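ABC transporter substrate-binding protein (Vibrio cholerae, PDB 3LKV) probably serves as the periplasmic substrate-binding component of an ABC transporter, holding a phenylalanine molecule in the crystal between its two domains. Local coordinates at residues D23-G28 against V74-P79; S14-V17 against A21-A24. All coordinates share one frame; numbering follows the deposited sequence.

Contact 1. Residues D23-G28 against V74-P79. With PHE (phenylalanine), chain B.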
# COMPACT_ATOMS: atom_id res chain seq x y z
N ASP A 23 11.08 2.57 7.09
CA ASP A 23 10.11 1.91 6.23
C ASP A 23 9.88 0.47 6.63
O ASP A 23 8.77 -0.01 6.49
CB ASP A 23 10.48 1.99 4.75
CG ASP A 23 10.36 3.43 4.19
OD1 ASP A 23 9.86 4.38 4.86
OD2 ASP A 23 10.79 3.63 3.04
N ALA A 24 10.90 -0.23 7.12
CA ALA A 24 10.70 -1.60 7.56
C ALA A 24 9.88 -1.58 8.85
O ALA A 24 9.06 -2.44 9.07
CB ALA A 24 12.05 -2.36 7.78
N THR A 25 10.13 -0.61 9.71
CA THR A 25 9.39 -0.50 10.93
C THR A 25 7.92 -0.31 10.61
O THR A 25 7.06 -0.95 11.19
CB THR A 25 9.88 0.65 11.79
OG1 THR A 25 11.27 0.43 12.10
CG2 THR A 25 9.12 0.73 13.05
N ARG A 26 7.64 0.57 9.67
CA ARG A 26 6.27 0.86 9.28
C ARG A 26 5.58 -0.36 8.66
O ARG A 26 4.41 -0.60 8.92
CB ARG A 26 6.22 2.06 8.33
CG ARG A 26 4.80 2.49 8.04
CD ARG A 26 4.67 3.78 7.34
NE ARG A 26 4.74 3.60 5.88
CZ ARG A 26 5.81 3.86 5.14
NH1 ARG A 26 6.93 4.28 5.69
NH2 ARG A 26 5.77 3.67 3.85
N GLN A 27 6.28 -1.12 7.83
CA GLN A 27 5.69 -2.32 7.23
C GLN A 27 5.39 -3.36 8.31
O GLN A 27 4.36 -4.06 8.30
CB GLN A 27 6.66 -2.93 6.22
CG GLN A 27 6.04 -4.09 5.41
CD GLN A 27 4.81 -3.69 4.61
OE1 GLN A 27 4.90 -2.84 3.74
NE2 GLN A 27 3.64 -4.31 4.89
N GLY A 28 6.33 -3.47 9.22
CA GLY A 28 6.16 -4.36 10.36
C GLY A 28 4.94 -4.04 11.21
O GLY A 28 4.21 -4.94 11.66
N VAL A 74 1.11 7.13 16.00
CA VAL A 74 2.35 6.38 16.03
C VAL A 74 3.46 7.30 15.52
O VAL A 74 3.33 7.88 14.40
CB VAL A 74 2.30 5.10 15.16
CG1 VAL A 74 3.68 4.45 15.12
CG2 VAL A 74 1.24 4.10 15.72
N GLY A 75 4.47 7.51 16.33
CA GLY A 75 5.59 8.33 15.89
C GLY A 75 6.79 7.45 15.64
O GLY A 75 7.39 6.89 16.59
N ILE A 76 7.16 7.31 14.39
CA ILE A 76 8.29 6.52 14.05
C ILE A 76 9.50 7.49 13.92
O ILE A 76 9.53 8.36 13.02
CB ILE A 76 8.09 5.81 12.71
CG1 ILE A 76 6.89 4.88 12.74
CG2 ILE A 76 9.32 5.05 12.33
CD1 ILE A 76 6.60 4.16 11.34
N ALA A 77 10.48 7.32 14.81
CA ALA A 77 11.69 8.13 14.90
C ALA A 77 11.46 9.31 15.83
O ALA A 77 10.33 9.74 16.08
CB ALA A 77 12.24 8.56 13.52
N THR A 78 12.55 9.84 16.37
CA THR A 78 12.49 10.77 17.49
C THR A 78 11.84 12.12 17.17
O THR A 78 10.99 12.59 17.93
CB THR A 78 13.90 10.96 18.12
OG1 THR A 78 14.26 9.73 18.75
CG2 THR A 78 13.88 12.07 19.17
N PRO A 79 12.24 12.75 16.07
CA PRO A 79 11.73 14.13 15.83
C PRO A 79 10.21 14.14 15.57
O PRO A 79 9.52 15.00 16.07
CB PRO A 79 12.53 14.62 14.62
CG PRO A 79 13.65 13.68 14.47
CD PRO A 79 13.25 12.36 15.09
N PHE B . 16.43 5.52 16.40
CA PHE B . 16.32 6.68 15.42
C PHE B . 15.56 7.84 16.11
O PHE B . 15.49 7.82 17.37
CB PHE B . 15.69 6.25 14.09
CG PHE B . 16.65 5.48 13.19
CD1 PHE B . 17.71 6.14 12.53
CD2 PHE B . 16.53 4.11 13.01
CE1 PHE B . 18.59 5.46 11.75
CE2 PHE B . 17.40 3.43 12.23
CZ PHE B . 18.44 4.07 11.59
OXT PHE B . 15.04 8.80 15.49
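R26 on helix 20-35 and I76 at the end of strand 72-76 are the closest backbone pair, their CA atoms 7.7 Å apart, a spacing at which side chains alone bridge helix and strand. The setting is the parallel sheet of one domain of a periplasmic-binding-protein fold, where strand 72-76 lies next to strand 9-15 and helix 20-35 packs over both. From the strand, I76 sends its CG1 branch anti to the carbonyl carbon (chi1 -60°) and carries CD1 out to the helix, where it rests on the aliphatic base of R26, 3.7 Å from R26 CB. The two side chains meet at about a right angle. The other branch of I76 gives a looser touch, its CG2 lying 4.4 Å from CG2 of T25, whose hydroxyl is turned to the carbonyl oxygen of A21 in its own helix.

Only the first part of R26 serves the apolar packing. Beyond it the chain bends at chi3 (87°) and brings the guanidinium back along the helix to D23, with NH1 3.0 Å from D23 OD1 in a salt bridge. D23 OD1 lies near the guanidinium plane, yet NH1 approaches that oxygen from above the carboxylate plane. NH1 also bonds Q15 OE1, while Y48 makes a cation-pi contact with R26, so the charged end has several partners to hold its rotation.

Just past I76 the chain leaves the sheet: A77 takes the N-cap position of helix 78-87, and the first turn of that helix receives the carboxylate of the bound phenylalanine. The backbone N of T78 gives a nearly straight hydrogen bond (168°) to the ligand OXT. T78 OG1 donates a second to the ligand O at 2.7 Å.

Contact 2. Residues S14-V17 against A21-A24. With PHE (phenylalanine), chain B.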
# COMPACT_ATOMS: atom_id res chain seq x y z
N SER A 14 3.24 8.96 11.74
CA SER A 14 4.12 10.01 11.32
C SER A 14 5.58 9.56 11.40
O SER A 14 6.03 9.06 12.43
CB SER A 14 3.93 11.16 12.27
OG SER A 14 4.75 12.28 11.91
N GLN A 15 6.34 9.82 10.34
CA GLN A 15 7.69 9.29 10.16
C GLN A 15 8.55 10.43 9.69
O GLN A 15 8.15 11.16 8.77
CB GLN A 15 7.62 8.21 9.08
CG GLN A 15 8.81 7.43 8.93
CD GLN A 15 8.65 6.32 7.89
OE1 GLN A 15 7.71 5.56 7.96
NE2 GLN A 15 9.59 6.22 6.98
N ILE A 16 9.72 10.63 10.30
CA ILE A 16 10.51 11.81 9.98
C ILE A 16 10.93 11.87 8.50
O ILE A 16 10.96 12.95 7.87
CB ILE A 16 11.70 11.96 10.98
CG1 ILE A 16 12.48 13.24 10.75
CG2 ILE A 16 12.62 10.72 10.96
CD1 ILE A 16 11.70 14.57 10.86
N VAL A 17 11.30 10.71 7.96
CA VAL A 17 11.79 10.63 6.59
C VAL A 17 11.68 9.18 6.17
O VAL A 17 11.64 8.27 7.01
CB VAL A 17 13.25 11.18 6.45
CG1 VAL A 17 14.28 10.19 7.00
CG2 VAL A 17 13.60 11.50 4.96
N ALA A 21 15.33 1.61 7.24
CA ALA A 21 14.99 1.13 8.59
C ALA A 21 13.59 1.57 9.02
O ALA A 21 12.80 0.80 9.62
CB ALA A 21 16.00 1.53 9.63
N LEU A 22 13.26 2.82 8.75
CA LEU A 22 11.95 3.32 9.21
C LEU A 22 10.82 2.77 8.38
O LEU A 22 9.73 2.52 8.92
CB LEU A 22 11.90 4.82 9.22
CG LEU A 22 12.99 5.48 10.07
CD1 LEU A 22 12.73 6.93 10.06
CD2 LEU A 22 13.02 4.94 11.49
N ASP A 23 11.08 2.57 7.09
CA ASP A 23 10.11 1.91 6.23
C ASP A 23 9.88 0.47 6.63
O ASP A 23 8.77 -0.01 6.49
CB ASP A 23 10.48 1.99 4.75
CG ASP A 23 10.36 3.43 4.19
OD1 ASP A 23 9.86 4.38 4.86
OD2 ASP A 23 10.79 3.63 3.04
N ALA A 24 10.90 -0.23 7.12
CA ALA A 24 10.70 -1.60 7.56
C ALA A 24 9.88 -1.58 8.85
O ALA A 24 9.06 -2.44 9.07
CB ALA A 24 12.05 -2.36 7.78
N PHE B . 16.43 5.52 16.40
CA PHE B . 16.32 6.68 15.42
C PHE B . 15.56 7.84 16.11
O PHE B . 15.49 7.82 17.37
CB PHE B . 15.69 6.25 14.09
CG PHE B . 16.65 5.48 13.19
CD1 PHE B . 17.71 6.14 12.53
CD2 PHE B . 16.53 4.11 13.01
CE1 PHE B . 18.59 5.46 11.75
CE2 PHE B . 17.40 3.43 12.23
CZ PHE B . 18.44 4.07 11.59
OXT PHE B . 15.04 8.80 15.49
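Q15 and D23 cross at about a right angle, the amide of one turned 56° from the carboxylate of the other. Q15 swings CG to the far side of CB from its backbone N (chi1 -170°) and runs extended from there, reaching from strand 9-15 to the helix and placing NE2 2.8 Å from D23 OD1. The oxygen lies in the amide plane and is met nearly along its C-O axis. NE2 makes a second, almost straight bond of 2.9 Å to the carbonyl O of V17, approaching from above that carbonyl's plane. Two acceptors thus fix the amide's rotation, with help from R26 at its oxygen end.

L22 runs obliquely to Q15, its CB 3.5 Å from Q15 NE2, and its two methyls part company. CD1 touches both V17 O and the CG2 methyl of I16, 3.9 Å from the latter, whereas CD2 packs 3.9 Å from CD2 of the bound phenylalanine. A21, one residue earlier, sets its CB 3.5 Å from the ligand's CE2. The arrangement is the strand-to-helix turn opening a beta-alpha-beta unit, here lining the ligand pocket of a periplasmic-binding-protein fold.

Both contacts are buried, their centres about 4 Å apart, and both set helix 20-35 against neighbouring strands of the same parallel sheet. They differ in chemistry. Contact 1 joins elements far apart in sequence through apolar touches alone, whereas contact 2 closes a short local turn with a side-chain hydrogen bond as well as packing. D23 belongs to both, and with Q15 and R26 it forms one polar network spanning the two. On the apolar side, I76 CG2 packs on L22 CD2 and A77 CB on I16 CG2. Toward the ligand the roles divide: contact 1 receives the carboxylate of the phenylalanine, contact 2 its ring.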